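Local atomic coordinates of aminopeptidase C (Lactobacillus rhamnosus, PDB entry 4K7C), a protein that probably removes amino acids from the N-terminal end of peptides as a cysteine aminopeptidase of the papain-like peptidase C1 family. Residues 306-311 with 415-420; 148-153 with 255-260; 379-384 with 402-407. All blocks are in the same frame, centred on the assembly; numbering follows the deposited sequence.

Contact 1. Residues 306-311 with 415-420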
loop_
_atom_site.group_PDB
_atom_site.type_symbol
_atom_site.label_atom_id
_atom_site.label_comp_id
_atom_site.label_asym_id
_atom_site.label_seq_id
_atom_site.Cartn_x
_atom_site.Cartn_y
_atom_site.Cartn_z
ATOM N N ILE A 306 31.403 23.954 20.864
ATOM C CA ILE A 306 30.590 25.099 21.176
ATOM C C ILE A 306 31.115 26.452 20.618
ATOM O O ILE A 306 30.384 27.240 20.105
ATOM C CB ILE A 306 30.400 25.156 22.708
ATOM C CG1 ILE A 306 29.574 23.968 23.155
ATOM C CG2 ILE A 306 29.685 26.418 23.137
ATOM C CD1 ILE A 306 29.643 23.666 24.667
ATOM N N LYS A 307 32.423 26.657 20.734
ATOM C CA LYS A 307 33.103 27.833 20.202
ATOM C C LYS A 307 32.873 27.956 18.673
ATOM O O LYS A 307 32.463 29.014 18.130
ATOM C CB LYS A 307 34.588 27.719 20.554
ATOM C CG LYS A 307 35.326 29.001 20.315
ATOM C CD LYS A 307 36.759 28.891 20.809
ATOM C CE LYS A 307 37.442 30.254 20.743
ATOM N NZ LYS A 307 38.882 30.015 20.992
ATOM N N GLN A 308 33.011 26.851 17.978
ATOM C CA GLN A 308 32.792 26.816 16.542
ATOM C C GLN A 308 31.302 27.107 16.196
ATOM O O GLN A 308 30.974 27.922 15.308
ATOM C CB GLN A 308 33.332 25.488 15.955
ATOM C CG GLN A 308 33.285 25.411 14.459
ATOM C CD GLN A 308 34.300 24.471 13.860
ATOM O OE1 GLN A 308 35.485 24.509 14.211
ATOM N NE2 GLN A 308 33.850 23.618 12.932
ATOM N N LEU A 309 30.386 26.439 16.896
ATOM C CA LEU A 309 28.957 26.766 16.737
ATOM C C LEU A 309 28.612 28.235 17.003
ATOM O O LEU A 309 27.853 28.849 16.257
ATOM C CB LEU A 309 28.073 25.796 17.614
ATOM C CG LEU A 309 28.160 24.333 17.123
ATOM C CD1 LEU A 309 27.465 23.434 18.145
ATOM C CD2 LEU A 309 27.491 24.160 15.742
ATOM N N LYS A 310 29.212 28.820 18.042
ATOM C CA LYS A 310 28.885 30.179 18.435
ATOM C C LYS A 310 29.415 31.176 17.371
ATOM O O LYS A 310 28.859 32.253 17.174
ATOM C CB LYS A 310 29.463 30.483 19.804
ATOM C CG LYS A 310 28.684 29.973 20.981
ATOM C CD LYS A 310 29.417 30.410 22.247
ATOM C CE LYS A 310 28.548 30.258 23.451
ATOM N NZ LYS A 310 29.377 30.490 24.666
ATOM N N ALA A 311 30.442 30.751 16.623
ATOM C CA ALA A 311 30.936 31.477 15.471
ATOM C C ALA A 311 30.144 31.315 14.203
ATOM O O ALA A 311 30.494 31.903 13.214
ATOM C CB ALA A 311 32.383 31.102 15.230
ATOM N N LYS A 415 41.444 24.991 13.243
ATOM C CA LYS A 415 42.658 25.173 14.047
ATOM C C LYS A 415 42.710 26.520 14.790
ATOM O O LYS A 415 43.265 26.608 15.905
ATOM C CB LYS A 415 43.895 24.943 13.168
ATOM C CG LYS A 415 44.216 23.491 12.862
ATOM C CD LYS A 415 45.378 23.392 11.850
ATOM C CE LYS A 415 45.618 22.005 11.486
ATOM N NZ LYS A 415 46.645 21.861 10.427
ATOM N N LYS A 416 42.139 27.553 14.176
ATOM C CA LYS A 416 42.131 28.851 14.791
ATOM C C LYS A 416 41.377 28.935 16.135
ATOM O O LYS A 416 41.526 29.894 16.858
ATOM C CB LYS A 416 41.507 29.852 13.859
ATOM C CG LYS A 416 40.041 29.649 13.611
ATOM C CD LYS A 416 39.652 30.512 12.438
ATOM C CE LYS A 416 38.177 30.547 12.253
ATOM N NZ LYS A 416 37.905 31.720 11.353
ATOM N N TYR A 417 40.521 27.941 16.437
ATOM C CA TYR A 417 39.791 27.929 17.704
ATOM C C TYR A 417 40.604 27.248 18.760
ATOM O O TYR A 417 40.222 27.293 19.918
ATOM C CB TYR A 417 38.461 27.157 17.522
ATOM C CG TYR A 417 37.550 27.810 16.578
ATOM C CD1 TYR A 417 37.141 29.157 16.779
ATOM C CD2 TYR A 417 37.071 27.133 15.483
ATOM C CE1 TYR A 417 36.292 29.778 15.888
ATOM C CE2 TYR A 417 36.244 27.741 14.575
ATOM C CZ TYR A 417 35.856 29.056 14.780
ATOM O OH TYR A 417 35.050 29.672 13.876
ATOM N N LEU A 418 41.718 26.605 18.365
ATOM C CA LEU A 418 42.574 25.855 19.284
ATOM C C LEU A 418 43.562 26.777 20.038
ATOM O O LEU A 418 44.148 27.631 19.433
ATOM C CB LEU A 418 43.413 24.860 18.527
ATOM C CG LEU A 418 42.804 23.656 17.820
ATOM C CD1 LEU A 418 43.883 22.706 17.279
ATOM C CD2 LEU A 418 42.012 22.925 18.839
ATOM N N PRO A 419 43.816 26.503 21.338
ATOM C CA PRO A 419 44.858 27.181 22.099
ATOM C C PRO A 419 46.192 26.975 21.422
ATOM O O PRO A 419 46.430 25.963 20.755
ATOM C CB PRO A 419 44.840 26.440 23.457
ATOM C CG PRO A 419 43.456 25.907 23.575
ATOM C CD PRO A 419 43.117 25.490 22.171
ATOM N N ALA A 420 47.088 27.944 21.584
ATOM C CA ALA A 420 48.404 27.850 20.966
ATOM C C ALA A 420 49.140 26.563 21.272
ATOM O O ALA A 420 49.808 25.996 20.414
ATOM C CB ALA A 420 49.264 29.052 21.438
HETATM O O HOH W 1 39.721 27.518 22.560
#
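The ring of Y417 lies across the last turn of helix 298-310 and touches K307, Q308 and A311 together. The fold is that of the papain-like cysteine peptidases, and here a short 3-10 turn, just after strand 408-414, packs on the C-terminal end of that helix.

Q308 comes over one face of the ring, its CA 4.0 Å above the plane and toward the rim, while on the opposite face CG of K416 sits over the ring centre. With its CG anti to the backbone N (chi1 -174°) and the chain extended beyond, the Q308 side chain runs past the ring at about a right angle, so that OE1 comes to 3.3 Å from CD2 of Y417. The amide is held from outside: OE1 accepts from the backbone N of S414, and NE2 donates to the backbone O of S314 and to a glycerol, probably from the crystallisation liquor. K307 uses its length differently. Its CG lies 4.0 Å from CD1 of Y417, and the stretched chain carries NZ on to the backbone O of Y417, a 3.2 Å hydrogen bond with the donor tilted 33° from the carbonyl plane. One water joins the same two atoms, accepting from NZ and donating to O.

At the far end of the ring the Y417 hydroxyl bonds to OE1 of E313, just past the helix. A leucine in place of Y417 would probably leave E313 without this hydroxyl partner and open a gap beside Q308 and A311. K307 and A311 are exposed, whereas Y417 and Q308 are buried. CB of A311 packs against CZ of Y417 at 4.1 Å and comes nearer still to its OH, at 3.3 Å.

Contact 2. Residues 148-153 with 255-260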
loop_
_atom_site.group_PDB
_atom_site.type_symbol
_atom_site.label_atom_id
_atom_site.label_comp_id
_atom_site.label_asym_id
_atom_site.label_seq_id
_atom_site.Cartn_x
_atom_site.Cartn_y
_atom_site.Cartn_z
ATOM N N LEU A 148 40.488 13.659 -0.899
ATOM C CA LEU A 148 39.773 13.583 -2.145
ATOM C C LEU A 148 39.479 14.925 -2.738
ATOM O O LEU A 148 39.689 15.099 -3.930
ATOM C CB LEU A 148 38.442 12.782 -2.001
ATOM C CG LEU A 148 38.661 11.304 -1.675
ATOM C CD1 LEU A 148 37.360 10.705 -1.161
ATOM C CD2 LEU A 148 39.151 10.543 -2.885
ATOM N N ILE A 149 39.103 15.891 -1.906
ATOM C CA ILE A 149 38.744 17.199 -2.385
ATOM C C ILE A 149 39.983 17.954 -2.870
ATOM O O ILE A 149 39.914 18.679 -3.859
ATOM C CB ILE A 149 37.926 17.880 -1.323
ATOM C CG1 ILE A 149 36.518 17.215 -1.381
ATOM C CG2 ILE A 149 37.756 19.384 -1.561
ATOM C CD1 ILE A 149 35.641 17.851 -0.422
ATOM N N GLU A 150 41.093 17.775 -2.141
ATOM C CA GLU A 150 42.366 18.372 -2.541
ATOM C C GLU A 150 42.746 17.886 -3.929
ATOM O O GLU A 150 43.207 18.668 -4.732
ATOM C CB GLU A 150 43.462 18.061 -1.533
ATOM C CG GLU A 150 43.194 18.884 -0.282
ATOM C CD GLU A 150 44.147 18.598 0.834
ATOM O OE1 GLU A 150 44.537 19.589 1.471
ATOM O OE2 GLU A 150 44.456 17.412 1.079
ATOM N N LYS A 151 42.555 16.621 -4.219
ATOM C CA LYS A 151 43.058 16.074 -5.474
ATOM C C LYS A 151 42.056 16.283 -6.647
ATOM O O LYS A 151 42.477 16.453 -7.832
ATOM C CB LYS A 151 43.403 14.618 -5.300
ATOM C CG LYS A 151 43.921 13.964 -6.559
ATOM C CD LYS A 151 44.482 12.588 -6.236
ATOM C CE LYS A 151 45.248 12.077 -7.408
ATOM N NZ LYS A 151 45.880 10.809 -7.036
ATOM N N TYR A 152 40.753 16.246 -6.325
ATOM C CA TYR A 152 39.692 16.175 -7.335
ATOM C C TYR A 152 38.622 17.233 -7.403
ATOM O O TYR A 152 37.825 17.318 -8.373
ATOM C CB TYR A 152 39.019 14.819 -7.263
ATOM C CG TYR A 152 39.922 13.653 -7.582
ATOM C CD1 TYR A 152 40.330 13.408 -8.901
ATOM C CD2 TYR A 152 40.300 12.729 -6.608
ATOM C CE1 TYR A 152 41.155 12.310 -9.233
ATOM C CE2 TYR A 152 41.090 11.609 -6.924
ATOM C CZ TYR A 152 41.570 11.406 -8.214
ATOM O OH TYR A 152 42.359 10.338 -8.555
ATOM N N GLY A 153 38.603 18.051 -6.392
ATOM C CA GLY A 153 37.602 19.088 -6.203
ATOM C C GLY A 153 36.220 18.567 -5.951
ATOM O O GLY A 153 36.091 17.539 -5.301
ATOM N N TRP A 255 37.849 26.976 0.947
ATOM C CA TRP A 255 38.583 26.601 2.139
ATOM C C TRP A 255 40.012 26.179 1.842
ATOM O O TRP A 255 40.314 25.768 0.749
ATOM C CB TRP A 255 37.875 25.430 2.829
ATOM C CG TRP A 255 36.526 25.684 3.251
ATOM C CD1 TRP A 255 35.837 26.819 3.157
ATOM C CD2 TRP A 255 35.640 24.727 3.880
ATOM N NE1 TRP A 255 34.579 26.672 3.691
ATOM C CE2 TRP A 255 34.439 25.379 4.128
ATOM C CE3 TRP A 255 35.779 23.402 4.250
ATOM C CZ2 TRP A 255 33.327 24.733 4.735
ATOM C CZ3 TRP A 255 34.678 22.753 4.861
ATOM C CH2 TRP A 255 33.486 23.448 5.106
ATOM N N ASN A 256 40.864 26.393 2.846
ATOM C CA ASN A 256 42.161 25.790 2.914
ATOM C C ASN A 256 41.973 24.648 3.871
ATOM O O ASN A 256 41.789 24.860 5.098
ATOM C CB ASN A 256 43.207 26.778 3.396
ATOM C CG ASN A 256 44.543 26.138 3.556
ATOM O OD1 ASN A 256 44.742 24.947 3.308
ATOM N ND2 ASN A 256 45.493 26.927 3.984
ATOM N N LEU A 257 42.080 23.461 3.284
ATOM C CA LEU A 257 41.789 22.211 3.953
ATOM C C LEU A 257 42.820 21.922 5.034
ATOM O O LEU A 257 42.522 21.199 6.002
ATOM C CB LEU A 257 41.601 21.067 2.974
ATOM C CG LEU A 257 40.285 21.225 2.180
ATOM C CD1 LEU A 257 40.265 20.213 1.056
ATOM C CD2 LEU A 257 39.000 21.161 2.996
ATOM N N ASP A 258 43.963 22.595 4.974
ATOM C CA ASP A 258 44.846 22.561 6.109
ATOM C C ASP A 258 44.370 23.168 7.410
ATOM O O ASP A 258 45.044 22.947 8.441
ATOM C CB ASP A 258 46.198 23.295 5.770
ATOM C CG ASP A 258 47.182 22.415 5.097
ATOM O OD1 ASP A 258 47.299 21.218 5.458
ATOM O OD2 ASP A 258 47.903 22.946 4.197
ATOM N N ASP A 259 43.354 24.032 7.350
ATOM C CA ASP A 259 42.909 24.800 8.457
ATOM C C ASP A 259 42.161 23.893 9.463
ATOM O O ASP A 259 41.819 24.420 10.491
ATOM C CB ASP A 259 41.894 25.862 8.009
ATOM C CG ASP A 259 42.529 27.039 7.264
ATOM O OD1 ASP A 259 43.749 27.070 7.217
ATOM O OD2 ASP A 259 41.740 27.900 6.799
ATOM N N TYR A 260 41.949 22.591 9.154
ATOM C CA TYR A 260 40.975 21.712 9.952
ATOM C C TYR A 260 41.705 20.625 10.666
ATOM O O TYR A 260 42.572 20.002 10.102
ATOM C CB TYR A 260 39.823 21.132 9.056
ATOM C CG TYR A 260 39.082 22.281 8.396
ATOM C CD1 TYR A 260 38.226 23.068 9.102
ATOM C CD2 TYR A 260 39.369 22.656 7.091
ATOM C CE1 TYR A 260 37.618 24.179 8.535
ATOM C CE2 TYR A 260 38.757 23.777 6.500
ATOM C CZ TYR A 260 37.912 24.520 7.226
ATOM O OH TYR A 260 37.339 25.610 6.694
#
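L257 and E150 face each other where the last turn of helix 142-152 meets the 3-10 turn 257-259, their CA atoms 7.6 Å apart and no hydrogen bond joining the two segments. L257 points toward the helix and makes nearly all of its segment's share of the contact. Its CD1 is the atom that enters, meeting CG2 of I149 at 3.7 Å and CG of E150 at 3.5 Å, so one methyl is shared by a branched aliphatic residue and the aliphatic part of an acid. I149 turns CG2 anti to its backbone N and thereby presents that methyl to the leucine, the two side chains crossing at about a right angle. E150 instead slides past L257 in the opposite direction, and its OE1 comes to 3.6 Å from CB of L257.

The turn that offers L257 opens with an Asx turn: OD1 of N256 accepts from the backbone N of D258 at 3.0 Å, the donor lying well above the carbonyl plane. This turn connects helix 245-253 to strand 260-264 in the papain-like fold.

The acid ends beyond the leucine are near each other, E150 OE1 lying 5.1 Å from D258 OD1. R289 forms salt bridges through NH1 with both oxygens, which probably offsets the like charges. M79 of helix 70-87 packs against I149 as well.

Contact 3. Residues 379-384 with 402-407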
loop_
_atom_site.group_PDB
_atom_site.type_symbol
_atom_site.label_atom_id
_atom_site.label_comp_id
_atom_site.label_asym_id
_atom_site.label_seq_id
_atom_site.Cartn_x
_atom_site.Cartn_y
_atom_site.Cartn_z
ATOM N N THR A 379 22.929 21.314 27.140
ATOM C CA THR A 379 21.991 20.224 27.565
ATOM C C THR A 379 21.682 19.218 26.445
ATOM O O THR A 379 21.306 18.059 26.716
ATOM C CB THR A 379 20.700 20.878 28.109
ATOM O OG1 THR A 379 20.128 21.687 27.092
ATOM C CG2 THR A 379 21.010 21.730 29.327
ATOM N N LYS A 380 21.736 19.736 25.218
ATOM C CA LYS A 380 21.370 19.014 24.029
ATOM C C LYS A 380 21.942 19.725 22.796
ATOM O O LYS A 380 22.246 20.890 22.853
ATOM C CB LYS A 380 19.855 18.797 23.873
ATOM C CG LYS A 380 19.004 20.008 24.001
ATOM C CD LYS A 380 17.539 19.698 24.283
ATOM C CE LYS A 380 16.681 20.956 24.373
ATOM N NZ LYS A 380 15.324 20.465 24.720
ATOM N N TRP A 381 22.151 18.912 21.746
ATOM C CA TRP A 381 22.863 19.292 20.543
ATOM C C TRP A 381 21.952 18.961 19.377
ATOM O O TRP A 381 21.255 17.903 19.346
ATOM C CB TRP A 381 24.118 18.459 20.389
ATOM C CG TRP A 381 25.078 18.591 21.558
ATOM C CD1 TRP A 381 24.998 17.934 22.738
ATOM C CD2 TRP A 381 26.312 19.321 21.574
ATOM N NE1 TRP A 381 26.045 18.327 23.586
ATOM C CE2 TRP A 381 26.859 19.179 22.875
ATOM C CE3 TRP A 381 26.944 20.217 20.647
ATOM C CZ2 TRP A 381 28.036 19.812 23.262
ATOM C CZ3 TRP A 381 28.138 20.792 21.010
ATOM C CH2 TRP A 381 28.662 20.615 22.313
ATOM N N LYS A 382 21.959 19.860 18.392
ATOM C CA LYS A 382 21.181 19.692 17.194
ATOM C C LYS A 382 22.023 19.024 16.124
ATOM O O LYS A 382 23.178 19.429 15.818
ATOM C CB LYS A 382 20.621 21.008 16.680
ATOM C CG LYS A 382 19.802 20.907 15.411
ATOM C CD LYS A 382 19.215 22.244 14.968
ATOM C CE LYS A 382 18.109 21.988 13.946
ATOM N NZ LYS A 382 17.778 23.175 13.136
ATOM N N VAL A 383 21.445 18.011 15.506
ATOM C CA VAL A 383 22.213 17.105 14.642
ATOM C C VAL A 383 21.598 16.994 13.254
ATOM O O VAL A 383 20.438 16.552 13.087
ATOM C CB VAL A 383 22.313 15.697 15.264
ATOM C CG1 VAL A 383 23.026 14.676 14.347
ATOM C CG2 VAL A 383 23.031 15.829 16.520
ATOM N N GLU A 384 22.356 17.379 12.254
ATOM C CA GLU A 384 21.921 17.138 10.888
ATOM C C GLU A 384 22.275 15.757 10.452
ATOM O O GLU A 384 23.460 15.380 10.393
ATOM C CB GLU A 384 22.518 18.173 9.862
ATOM C CG GLU A 384 22.070 17.848 8.419
ATOM C CD GLU A 384 22.635 18.813 7.405
ATOM O OE1 GLU A 384 23.553 19.570 7.801
ATOM O OE2 GLU A 384 22.282 18.704 6.222
ATOM N N ALA A 402 24.538 14.102 27.921
ATOM C CA ALA A 402 25.059 12.815 28.410
ATOM C C ALA A 402 25.411 11.835 27.326
ATOM O O ALA A 402 26.395 11.066 27.441
ATOM C CB ALA A 402 24.080 12.208 29.431
ATOM N N TRP A 403 24.556 11.786 26.293
ATOM C CA TRP A 403 24.818 10.956 25.156
ATOM C C TRP A 403 26.099 11.370 24.451
ATOM O O TRP A 403 26.869 10.523 24.080
ATOM C CB TRP A 403 23.636 10.953 24.152
ATOM C CG TRP A 403 23.675 9.841 23.110
ATOM C CD1 TRP A 403 23.027 8.636 23.172
ATOM C CD2 TRP A 403 24.378 9.840 21.852
ATOM N NE1 TRP A 403 23.247 7.908 22.026
ATOM C CE2 TRP A 403 24.072 8.629 21.204
ATOM C CE3 TRP A 403 25.238 10.741 21.240
ATOM C CZ2 TRP A 403 24.608 8.270 19.975
ATOM C CZ3 TRP A 403 25.737 10.400 19.974
ATOM C CH2 TRP A 403 25.433 9.174 19.374
ATOM N N PHE A 404 26.262 12.650 24.230
ATOM C CA PHE A 404 27.482 13.200 23.537
ATOM C C PHE A 404 28.729 12.728 24.336
ATOM O O PHE A 404 29.675 12.200 23.773
ATOM C CB PHE A 404 27.358 14.735 23.607
ATOM C CG PHE A 404 28.373 15.461 22.808
ATOM C CD1 PHE A 404 27.959 16.162 21.703
ATOM C CD2 PHE A 404 29.755 15.394 23.094
ATOM C CE1 PHE A 404 28.872 16.850 20.913
ATOM C CE2 PHE A 404 30.683 16.106 22.287
ATOM C CZ PHE A 404 30.195 16.835 21.212
ATOM N N ASP A 405 28.690 12.861 25.649
ATOM C CA ASP A 405 29.821 12.425 26.499
ATOM C C ASP A 405 30.244 11.015 26.250
ATOM O O ASP A 405 31.413 10.667 26.244
ATOM C CB ASP A 405 29.524 12.638 28.007
ATOM C CG ASP A 405 29.483 14.090 28.417
ATOM O OD1 ASP A 405 29.799 14.984 27.602
ATOM O OD2 ASP A 405 29.084 14.362 29.574
ATOM N N GLN A 406 29.264 10.137 26.134
ATOM C CA GLN A 406 29.550 8.755 26.030
ATOM C C GLN A 406 29.868 8.300 24.623
ATOM O O GLN A 406 30.736 7.461 24.423
ATOM C CB GLN A 406 28.339 7.907 26.512
ATOM C CG GLN A 406 27.908 7.914 27.974
ATOM C CD GLN A 406 29.062 7.714 28.917
ATOM O OE1 GLN A 406 29.910 6.825 28.776
ATOM N NE2 GLN A 406 29.108 8.562 29.867
ATOM N N PHE A 407 29.139 8.816 23.614
ATOM C CA PHE A 407 29.087 8.167 22.337
ATOM C C PHE A 407 29.623 8.978 21.146
ATOM O O PHE A 407 29.714 8.448 20.036
ATOM C CB PHE A 407 27.664 7.614 21.997
ATOM C CG PHE A 407 27.190 6.623 23.007
ATOM C CD1 PHE A 407 27.947 5.481 23.278
ATOM C CD2 PHE A 407 26.126 6.889 23.818
ATOM C CE1 PHE A 407 27.526 4.563 24.257
ATOM C CE2 PHE A 407 25.716 5.984 24.804
ATOM C CZ PHE A 407 26.430 4.820 25.015
#
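W381 and F404 lie against each other as an offset stack, the six-membered ring of the indole and the phenyl ring 4.3 Å apart between centroids, with planes 28° apart. Over one face of the indole comes CD1 of F404, 3.3 Å above the plane and displaced toward the rim. In return the phenyl ring receives CZ2 of W381 over one of its own faces. The tilt brings one side of the phenyl closest: CD1 is 3.4 Å from CE2 of W381, whereas CE1 lies over the six-membered ring, 3.6 Å from CD2 of W381. CB of F404 approaches the pyrrole part, 3.8 Å from NE1.

The torsions set this up from both sides. F404 holds CG anti to its backbone N (chi1 -172°), which sends the ring out from the helix toward the strand. W381 places CG anti to its own carbonyl carbon (chi1 -59°), and the two side chains cross at about a right angle. The indole is also fixed by its nitrogen: NE1 donates to OD1 of D401, the residue just before segment 402-407, a bond that should limit rotation of the ring about its chi2.

Both residues are buried, and the stacked rings make most of the contact, with CB of F404 adding to it beside NE1. It joins strand 377-384 to helix 401-407 of the papain-like fold, across the short span that includes strand 396-400. V371 of the adjoining strand 364-374 packs on W381, and helix 298-310 borders both aromatics, with I306 touching W381 while F301 and K302 touch F404.

Contact 3 is buried aromatic stacking, contact 2 a buried aliphatic meeting edged by one carboxylate, and contact 1 is partly buried, combining a tyrosine ring with a lysine-to-carbonyl bond and a water. Contacts 1 and 3 share helix 298-310: I306 CG1 packs 3.6 Å from W381 CH2, and contact 3 is nested in the chain loop that contact 1 closes. Contacts 1 and 2 meet through polar atoms instead, K415 NZ and D258 O lying 2.8 Å apart in a probable hydrogen bond. Contacts 2 and 3 do not touch, their nearest atoms being about 11 Å apart; contact 1 touches both and so connects them.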